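Local coordinates for stage III sporulation protein AB (Bacillus subtilis, PDB 6BS9) that is essential for sporulation in its host and probably works in a secretion-type transport apparatus, here represented by its compact, largely helical part, at residues 81-84 / 85-88; 98-101 / 102-105; 107-110 / 111-115; 121-124 / 125-128. All coordinates share one frame; numbering follows the deposited sequence.

Interaction 1 of 4, residues 81-84 / 85-88; sequences LKKS and EYEV
Glu85 folds its carboxylate back to the start of its own helix and crosses the Leu81 side chain at about a right angle. With CG anti to the carbonyl carbon and a bend at chi2 (82°), the side chain lets each oxygen accept a different donor. OE2 accepts from the backbone N of Lys82 at 2.9 Å, and OE1 receives the hydroxyl OG of Ser84 at 3.0 Å. Both donors come from well above the carboxylate plane, not within it, yet the bond from Lys82 is nearly straight (N-H...O 165°). The apolar part of the same chain is used as well: CB of Leu81 lies 3.8 Å from CB of Glu85. Lys82 is the N-cap of helix 83-95, and Glu85, at N3, accepts from its amide as the glutamate does in a capping box; the reciprocal side-chain bond is absent because the lysine has no acceptor to offer. A second partner of OE2 is Arg6 of helix 2-26, which forms a salt bridge and probably stabilises the negative charge. Lys83 and Tyr86 run side by side, pointing the same way. The lysine chain, bent at chi2 and straight beyond, puts NZ over one face of the Tyr86 ring, 4.2 Å from the centroid and 23° off the normal, a cation-pi contact biased toward the rim. Trp76 meets the tyrosine edge-to-face. Along the backbone, N of Glu87 bonds to O of Lys83 at 2.9 Å, and N of Val88 to O of Ser84 at 3.1 Å.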
loop_
_atom_site.group_PDB
_atom_site.type_symbol
_atom_site.label_atom_id
_atom_site.label_comp_id
_atom_site.label_asym_id
_atom_site.label_seq_id
_atom_site.Cartn_x
_atom_site.Cartn_y
_atom_site.Cartn_z
ATOM N N LEU A 81 7.277 3.313 9.318
ATOM C CA LEU A 81 7.782 3.837 8.073
ATOM C C LEU A 81 8.189 5.319 8.190
ATOM O O LEU A 81 7.730 6.009 9.052
ATOM C CB LEU A 81 6.684 3.640 7.016
ATOM C CG LEU A 81 6.191 2.193 6.779
ATOM C CD1 LEU A 81 5.080 2.135 5.764
ATOM C CD2 LEU A 81 7.343 1.265 6.379
ATOM N N LYS A 82 8.971 5.782 7.242
ATOM C CA LYS A 82 9.361 7.187 7.105
ATOM C C LYS A 82 8.448 7.939 6.149
ATOM O O LYS A 82 7.622 7.351 5.446
ATOM C CB LYS A 82 10.827 7.286 6.666
ATOM C CG LYS A 82 11.765 6.561 7.635
ATOM C CD LYS A 82 13.208 6.648 7.231
ATOM C CE LYS A 82 14.006 7.662 8.023
ATOM N NZ LYS A 82 14.374 7.106 9.367
ATOM N N LYS A 83 8.550 9.252 6.198
ATOM C CA LYS A 83 7.720 10.144 5.388
ATOM C C LYS A 83 7.793 9.833 3.907
ATOM O O LYS A 83 6.806 9.928 3.196
ATOM C CB LYS A 83 8.068 11.637 5.663
ATOM C CG LYS A 83 6.887 12.591 5.385
ATOM C CD LYS A 83 5.644 12.241 6.256
ATOM C CE LYS A 83 4.529 13.294 6.175
ATOM N NZ LYS A 83 3.310 12.978 6.988
ATOM N N SER A 84 8.973 9.454 3.447
ATOM C CA SER A 84 9.161 9.034 2.048
ATOM C C SER A 84 8.200 7.898 1.695
ATOM O O SER A 84 7.526 8.000 0.679
ATOM C CB SER A 84 10.617 8.726 1.742
ATOM O OG SER A 84 11.051 7.751 2.688
ATOM N N GLU A 85 8.022 6.909 2.576
ATOM C CA GLU A 85 6.994 5.871 2.329
ATOM C C GLU A 85 5.560 6.418 2.301
ATOM O O GLU A 85 4.724 5.959 1.502
ATOM C CB GLU A 85 7.070 4.716 3.353
ATOM C CG GLU A 85 8.245 3.773 3.172
ATOM C CD GLU A 85 9.538 4.283 3.789
ATOM O OE1 GLU A 85 10.338 4.853 3.057
ATOM O OE2 GLU A 85 9.721 4.161 5.000
ATOM N N TYR A 86 5.250 7.334 3.220
ATOM C CA TYR A 86 3.922 7.974 3.286
ATOM C C TYR A 86 3.609 8.598 1.937
ATOM O O TYR A 86 2.508 8.413 1.402
ATOM C CB TYR A 86 3.814 9.077 4.379
ATOM C CG TYR A 86 2.455 9.798 4.358
ATOM C CD1 TYR A 86 1.318 9.215 4.934
ATOM C CD2 TYR A 86 2.309 11.053 3.749
ATOM C CE1 TYR A 86 0.094 9.858 4.914
ATOM C CE2 TYR A 86 1.070 11.701 3.713
ATOM C CZ TYR A 86 -0.033 11.082 4.268
ATOM O OH TYR A 86 -1.266 11.698 4.238
ATOM N N GLU A 87 4.579 9.329 1.394
ATOM C CA GLU A 87 4.370 10.031 0.143
ATOM C C GLU A 87 4.167 9.036 -1.007
ATOM O O GLU A 87 3.315 9.228 -1.840
ATOM C CB GLU A 87 5.541 11.009 -0.155
ATOM C CG GLU A 87 5.564 12.269 0.749
ATOM C CD GLU A 87 4.300 13.129 0.666
ATOM O OE1 GLU A 87 3.723 13.281 -0.479
ATOM O OE2 GLU A 87 3.862 13.636 1.752
ATOM N N VAL A 88 4.939 7.967 -1.013
ATOM C CA VAL A 88 4.732 6.955 -1.987
ATOM C C VAL A 88 3.350 6.349 -1.868
ATOM O O VAL A 88 2.651 6.198 -2.877
ATOM C CB VAL A 88 5.827 5.863 -1.927
ATOM C CG1 VAL A 88 5.477 4.696 -2.840
ATOM C CG2 VAL A 88 7.180 6.456 -2.330
#

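Interaction 2 of 4, residues 98-101 / 102-105; sequences IHDR and ISQQ. With SO4 (sulfate ion), chain E.
Ile98 packs against Gln104, its CB 4.0 Å from CB of the glutamine, while its CG2 reaches toward CB of Ser103 at 4.1 Å. The Gln104 chain runs extended, and its NE2 donates to O of Thr95, tying the end of helix 83-95 to the new helix. Next comes His99, whose backbone N approaches O4 of a sulfate ion, though the modelled separation is too short to be relied on. The amide of Asp100 gives sounder evidence for the anion site, with N to sulfate O2 at 3.0 Å and a nearly straight N-H...O angle of 173°. Asp100 is also the N-cap of helix 101-128. CG lies trans to its backbone N (chi1 -179°), which swings OD2 round to N of Ser103, 2.8 Å away, and the donor meets this oxygen close to the line of its C-O bond. The carbonyl O of Asp100 takes N of Gln104 at 3.0 Å, starting the regular helical bonding. Arg101 follows, its O bonded to N of Gln105 at 3.0 Å and its guanidinium NH1 lying obliquely beside CD1 of Ile102 at 3.8 Å. The chemistry implies a first turn with a carboxylate capping the N-H of Ser103, which has no carbonyl of a preceding helical turn to bond to, where the helix dipole would probably favour a negative charge; the sulfate, probably from crystallisation, is bound by the amide of Asp100.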
loop_
_atom_site.group_PDB
_atom_site.type_symbol
_atom_site.label_atom_id
_atom_site.label_comp_id
_atom_site.label_asym_id
_atom_site.label_seq_id
_atom_site.Cartn_x
_atom_site.Cartn_y
_atom_site.Cartn_z
ATOM N N ILE A 98 -6.668 7.835 -11.521
ATOM C CA ILE A 98 -6.294 8.006 -12.916
ATOM C C ILE A 98 -7.247 7.195 -13.824
ATOM O O ILE A 98 -7.349 5.994 -13.712
ATOM C CB ILE A 98 -4.790 7.649 -13.139
ATOM C CG1 ILE A 98 -3.907 8.595 -12.316
ATOM C CG2 ILE A 98 -4.402 7.753 -14.615
ATOM C CD1 ILE A 98 -2.426 8.260 -12.393
ATOM N N HIS A 99 -7.921 7.883 -14.746
ATOM C CA HIS A 99 -8.891 7.260 -15.680
ATOM C C HIS A 99 -8.244 6.572 -16.903
ATOM O O HIS A 99 -8.726 5.530 -17.301
ATOM C CB HIS A 99 -10.065 8.180 -16.073
ATOM C CG HIS A 99 -11.243 8.058 -15.146
ATOM N ND1 HIS A 99 -11.255 8.593 -13.870
ATOM C CD2 HIS A 99 -12.428 7.408 -15.290
ATOM C CE1 HIS A 99 -12.406 8.305 -13.281
ATOM N NE2 HIS A 99 -13.138 7.591 -14.123
ATOM N N ASP A 100 -7.124 7.098 -17.447
ATOM C CA ASP A 100 -6.402 6.441 -18.552
ATOM C C ASP A 100 -5.817 5.125 -18.061
ATOM O O ASP A 100 -5.057 5.120 -17.086
ATOM C CB ASP A 100 -5.270 7.341 -19.039
ATOM C CG ASP A 100 -4.483 6.728 -20.202
ATOM O OD1 ASP A 100 -4.839 7.003 -21.358
ATOM O OD2 ASP A 100 -3.539 5.943 -19.980
ATOM N N ARG A 101 -6.191 4.012 -18.681
ATOM C CA ARG A 101 -5.841 2.685 -18.150
ATOM C C ARG A 101 -4.310 2.442 -18.097
ATOM O O ARG A 101 -3.785 1.940 -17.104
ATOM C CB ARG A 101 -6.693 1.616 -18.885
ATOM C CG ARG A 101 -6.087 0.263 -19.254
ATOM C CD ARG A 101 -5.944 0.208 -20.749
ATOM N NE ARG A 101 -5.489 -1.078 -21.222
ATOM C CZ ARG A 101 -5.145 -1.299 -22.476
ATOM N NH1 ARG A 101 -5.163 -0.306 -23.375
ATOM N NH2 ARG A 101 -4.764 -2.516 -22.826
ATOM N N ILE A 102 -3.609 2.862 -19.133
ATOM C CA ILE A 102 -2.183 2.557 -19.272
ATOM C C ILE A 102 -1.384 3.416 -18.322
ATOM O O ILE A 102 -0.458 2.934 -17.677
ATOM C CB ILE A 102 -1.695 2.793 -20.703
ATOM C CG1 ILE A 102 -2.287 1.751 -21.637
ATOM C CG2 ILE A 102 -0.167 2.734 -20.823
ATOM C CD1 ILE A 102 -2.285 2.179 -23.101
ATOM N N SER A 103 -1.780 4.684 -18.238
ATOM C CA SER A 103 -1.154 5.619 -17.336
ATOM C C SER A 103 -1.337 5.194 -15.872
ATOM O O SER A 103 -0.382 5.165 -15.107
ATOM C CB SER A 103 -1.721 7.016 -17.580
ATOM O OG SER A 103 -0.950 7.967 -16.922
ATOM N N GLN A 104 -2.530 4.750 -15.523
ATOM C CA GLN A 104 -2.774 4.242 -14.177
ATOM C C GLN A 104 -1.848 3.063 -13.857
ATOM O O GLN A 104 -1.175 3.013 -12.813
ATOM C CB GLN A 104 -4.239 3.815 -13.966
ATOM C CG GLN A 104 -4.466 3.142 -12.610
ATOM C CD GLN A 104 -5.941 2.829 -12.295
ATOM O OE1 GLN A 104 -6.526 1.889 -12.877
ATOM N NE2 GLN A 104 -6.501 3.542 -11.354
ATOM N N GLN A 105 -1.828 2.125 -14.772
ATOM C CA GLN A 105 -1.000 0.942 -14.620
ATOM C C GLN A 105 0.474 1.300 -14.391
ATOM O O GLN A 105 1.114 0.757 -13.492
ATOM C CB GLN A 105 -1.166 0.066 -15.869
ATOM C CG GLN A 105 -0.842 -1.378 -15.644
ATOM C CD GLN A 105 0.466 -1.791 -16.246
ATOM O OE1 GLN A 105 0.546 -2.085 -17.448
ATOM N NE2 GLN A 105 1.499 -1.899 -15.406
HETATM S S SO4 E . -6.917 10.831 -15.992
HETATM O O1 SO4 E . -7.882 11.349 -16.994
HETATM O O2 SO4 E . -6.110 9.743 -16.592
HETATM O O3 SO4 E . -6.004 11.899 -15.516
HETATM O O4 SO4 E . -7.710 10.322 -14.864
#

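Interaction 3 of 4, residues 107-110 / 111-115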
loop_
_atom_site.group_PDB
_atom_site.type_symbol
_atom_site.label_atom_id
_atom_site.label_comp_id
_atom_site.label_asym_id
_atom_site.label_seq_id
_atom_site.Cartn_x
_atom_site.Cartn_y
_atom_site.Cartn_z
ATOM N N HIS A 107 1.656 4.167 -13.366
ATOM C CA HIS A 107 1.846 4.866 -12.078
ATOM C C HIS A 107 1.778 3.899 -10.878
ATOM O O HIS A 107 2.491 4.102 -9.887
ATOM C CB HIS A 107 0.909 6.081 -11.937
ATOM C CG HIS A 107 1.370 7.286 -12.699
ATOM N ND1 HIS A 107 2.190 8.243 -12.140
ATOM C CD2 HIS A 107 1.271 7.612 -14.000
ATOM C CE1 HIS A 107 2.545 9.133 -13.055
ATOM N NE2 HIS A 107 1.987 8.778 -14.194
ATOM N N ILE A 108 1.012 2.813 -11.001
ATOM C CA ILE A 108 1.036 1.770 -9.968
ATOM C C ILE A 108 2.361 1.082 -9.950
ATOM O O ILE A 108 2.959 0.892 -8.871
ATOM C CB ILE A 108 -0.059 0.722 -10.118
ATOM C CG1 ILE A 108 -1.419 1.396 -9.942
ATOM C CG2 ILE A 108 0.143 -0.377 -9.072
ATOM C CD1 ILE A 108 -2.651 0.525 -10.162
ATOM N N LYS A 109 2.878 0.767 -11.139
ATOM C CA LYS A 109 4.227 0.167 -11.216
ATOM C C LYS A 109 5.273 1.077 -10.581
ATOM O O LYS A 109 6.173 0.600 -9.881
ATOM C CB LYS A 109 4.560 -0.142 -12.658
ATOM C CG LYS A 109 5.854 -0.904 -12.831
ATOM C CD LYS A 109 6.175 -1.076 -14.282
ATOM C CE LYS A 109 7.408 -1.976 -14.531
ATOM N NZ LYS A 109 7.696 -2.140 -15.992
ATOM N N LEU A 110 5.162 2.391 -10.804
ATOM C CA LEU A 110 6.114 3.373 -10.195
ATOM C C LEU A 110 6.096 3.363 -8.682
ATOM O O LEU A 110 7.153 3.359 -8.067
ATOM C CB LEU A 110 5.794 4.798 -10.649
ATOM C CG LEU A 110 6.626 5.963 -10.121
ATOM C CD1 LEU A 110 8.101 5.778 -10.369
ATOM C CD2 LEU A 110 6.191 7.282 -10.756
ATOM N N ALA A 111 4.882 3.321 -8.102
ATOM C CA ALA A 111 4.740 3.126 -6.689
ATOM C C ALA A 111 5.450 1.883 -6.192
ATOM O O ALA A 111 6.221 1.943 -5.235
ATOM C CB ALA A 111 3.277 3.049 -6.317
ATOM N N LEU A 112 5.216 0.763 -6.848
ATOM C CA LEU A 112 5.882 -0.500 -6.502
ATOM C C LEU A 112 7.366 -0.455 -6.592
ATOM O O LEU A 112 8.072 -0.943 -5.702
ATOM C CB LEU A 112 5.423 -1.653 -7.404
ATOM C CG LEU A 112 3.939 -2.055 -7.263
ATOM C CD1 LEU A 112 3.567 -3.171 -8.237
ATOM C CD2 LEU A 112 3.622 -2.515 -5.860
ATOM N N THR A 113 7.881 0.149 -7.640
ATOM C CA THR A 113 9.340 0.288 -7.772
ATOM C C THR A 113 9.908 1.216 -6.757
ATOM O O THR A 113 11.019 1.003 -6.273
ATOM C CB THR A 113 9.713 0.807 -9.157
ATOM O OG1 THR A 113 9.121 -0.036 -10.126
ATOM C CG2 THR A 113 11.192 0.742 -9.385
ATOM N N HIS A 114 9.162 2.269 -6.434
ATOM C CA HIS A 114 9.617 3.181 -5.410
ATOM C C HIS A 114 9.779 2.512 -4.082
ATOM O O HIS A 114 10.815 2.667 -3.397
ATOM C CB HIS A 114 8.711 4.364 -5.254
ATOM C CG HIS A 114 9.444 5.581 -4.790
ATOM N ND1 HIS A 114 9.287 6.797 -5.412
ATOM C CD2 HIS A 114 10.438 5.747 -3.870
ATOM C CE1 HIS A 114 10.071 7.686 -4.830
ATOM N NE2 HIS A 114 10.776 7.076 -3.889
ATOM N N LEU A 115 8.811 1.679 -3.753
ATOM C CA LEU A 115 8.919 0.841 -2.535
ATOM C C LEU A 115 10.110 -0.137 -2.589
ATOM O O LEU A 115 10.787 -0.358 -1.590
ATOM C CB LEU A 115 7.604 0.039 -2.313
ATOM C CG LEU A 115 6.389 0.872 -1.878
ATOM C CD1 LEU A 115 5.162 0.031 -1.820
ATOM C CD2 LEU A 115 6.621 1.543 -0.525
#
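The carbonyl O of Lys109 is approached by two groups of Thr113, its N in a firm bond and its hydroxyl in one that is not settled. N of Thr113 bonds to O of Lys109 at 2.9 Å, nearly in line with the carbonyl (C=O...N angle 160°). OG1 of Thr113 lies 3.0 Å from O of Lys109, though its single proton has another acceptor within reach. Thr113 can make the approach because OG1 is set anti to the carbonyl carbon (chi1 -54°), folding back along the helix toward the preceding turn. The neighbouring bonds keep the alpha-helical i to i+4 pattern: N of Leu112 to O of Ile108 at 3.0 Å, and N of His114 to O of Leu110 at 2.8 Å. N of Ala111 reaches O of His107 at 3.1 Å. Apolar contact along the helix is slight by comparison, CG2 of Ile108 and CD1 of Leu112 being 4.5 Å apart. CB of Ala111 rests against a carbonyl oxygen, 3.4 Å from O of Ile108. Ile108, Ala111 and Leu112 are buried, whereas Lys109, Leu110 and Thr113 are exposed, so this part of helix 101-128 has a buried face and an exposed one, the latter including Leu110. The inward side is shared between two helices: Leu112 packs on Arg14, Leu17 and Glu21 of helix 2-26, while Ile108 reaches Phe92 and Thr95 of helix 83-95 as well as Glu21, so that the segment packs against both helices.

Interaction 4 of 4, residues 121-124 / 125-128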
loop_
_atom_site.group_PDB
_atom_site.type_symbol
_atom_site.label_atom_id
_atom_site.label_comp_id
_atom_site.label_asym_id
_atom_site.label_seq_id
_atom_site.Cartn_x
_atom_site.Cartn_y
_atom_site.Cartn_z
ATOM N N ASP A 121 17.054 0.945 0.707
ATOM C CA ASP A 121 17.606 2.010 1.539
ATOM C C ASP A 121 17.495 1.590 3.007
ATOM O O ASP A 121 18.476 1.603 3.732
ATOM C CB ASP A 121 16.828 3.302 1.318
ATOM C CG ASP A 121 17.037 3.940 -0.080
ATOM O OD1 ASP A 121 18.028 3.601 -0.770
ATOM O OD2 ASP A 121 16.263 4.834 -0.450
ATOM N N ALA A 122 16.331 1.054 3.365
ATOM C CA ALA A 122 16.089 0.565 4.667
ATOM C C ALA A 122 16.934 -0.635 5.076
ATOM O O ALA A 122 17.499 -0.636 6.167
ATOM C CB ALA A 122 14.632 0.271 4.836
ATOM N N GLU A 123 17.124 -1.575 4.179
ATOM C CA GLU A 123 18.046 -2.667 4.430
ATOM C C GLU A 123 19.482 -2.175 4.603
ATOM O O GLU A 123 20.243 -2.754 5.394
ATOM C CB GLU A 123 18.012 -3.690 3.311
ATOM C CG GLU A 123 16.757 -4.523 3.274
ATOM C CD GLU A 123 16.714 -5.617 4.302
ATOM O OE1 GLU A 123 17.728 -5.882 4.986
ATOM O OE2 GLU A 123 15.607 -6.180 4.484
ATOM N N GLN A 124 19.880 -1.195 3.785
ATOM C CA GLN A 124 21.229 -0.622 3.857
ATOM C C GLN A 124 21.456 0.069 5.223
ATOM O O GLN A 124 22.487 -0.190 5.864
ATOM C CB GLN A 124 21.477 0.331 2.680
ATOM C CG GLN A 124 22.597 1.355 2.866
ATOM C CD GLN A 124 22.815 2.240 1.635
ATOM O OE1 GLN A 124 22.241 2.031 0.571
ATOM N NE2 GLN A 124 23.592 3.262 1.809
ATOM N N ALA A 125 20.491 0.888 5.663
ATOM C CA ALA A 125 20.519 1.514 7.020
ATOM C C ALA A 125 20.651 0.492 8.173
ATOM O O ALA A 125 21.548 0.626 8.995
ATOM C CB ALA A 125 19.283 2.357 7.248
ATOM N N GLN A 126 19.834 -0.567 8.116
ATOM C CA GLN A 126 19.893 -1.718 9.018
ATOM C C GLN A 126 21.239 -2.363 9.069
ATOM O O GLN A 126 21.815 -2.591 10.160
ATOM C CB GLN A 126 18.922 -2.813 8.597
ATOM C CG GLN A 126 18.511 -3.748 9.723
ATOM C CD GLN A 126 17.842 -5.066 9.234
ATOM O OE1 GLN A 126 17.439 -5.210 8.076
ATOM N NE2 GLN A 126 17.710 -6.019 10.140
ATOM N N ALA A 127 21.726 -2.718 7.883
ATOM C CA ALA A 127 22.999 -3.426 7.774
ATOM C C ALA A 127 24.101 -2.529 8.370
ATOM O O ALA A 127 24.967 -3.033 9.063
ATOM C CB ALA A 127 23.291 -3.798 6.320
ATOM N N LYS A 128 24.000 -1.213 8.134
ATOM C CA LYS A 128 24.982 -0.190 8.606
ATOM C C LYS A 128 25.062 -0.215 10.141
ATOM O O LYS A 128 26.112 -0.245 10.782
ATOM C CB LYS A 128 24.526 1.194 8.113
ATOM C CG LYS A 128 25.601 2.163 7.644
ATOM C CD LYS A 128 25.227 3.642 7.917
ATOM C CE LYS A 128 26.452 4.571 7.766
ATOM N NZ LYS A 128 26.610 5.570 8.860
#
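Glu123 holds CG anti to its carbonyl carbon (chi1 -72°) and bends again at chi2, whereas Gln126 sets CG anti to its backbone N (chi1 -157°) and continues extended. The two choices, made one helical turn apart, bring the chains alongside each other and pointing the same way. Their flat ends are inclined rather than stacked, carboxylate and amide planes standing 49° apart, and the CA atoms of Glu123 and Gln126 are 5.0 Å apart. This is an i to i+3 pairing on the closing turns of helix 101-128, the last and longest helix of an all-helical chain; helix 2-26 borders it, with Pro7 touching Glu123 and Met4 touching Gln126. The backbone supplies the firm bonds. N of Ala125 meets O of Asp121 at 2.9 Å, and N of Gln126 meets O of Ala122 at 3.0 Å. N of Ala127 bonds to O of Glu123 at 2.9 Å, and N of Lys128 to O of Gln124, also at 2.9 Å. The alanine CB atoms rest against carbonyl oxygens of the preceding turn: CB of Ala125 sits 3.6 Å from O of Ala122, and CB of Ala127 is 3.4 Å from O of Glu123. Ala122 is buried, touching Arg6 and Pro7 of helix 2-26, whereas Gln124 and Lys128 carry long polar chains on an exposed side.

Interactions 2, 3 and 4 follow one another along helix 101-128, from its capped start to its last turns, while interaction 1 opens helix 83-95. Interactions 1 and 3 are partly buried and touch: Val88 CG2 packs 3.5 Å from CG of His114, joining the two helices directly. Interactions 2 and 4 lie at the surface, their centres about 33 Å apart, and do not touch. Interaction 2 meets interaction 3 through Ile98 and His107. The chemistry follows position: acidic side chains take backbone N-H groups at both helix starts, Asp100 as a true N-cap and Glu85 from N3, while the mid-helix and C-terminal contacts rest mainly on backbone bonds.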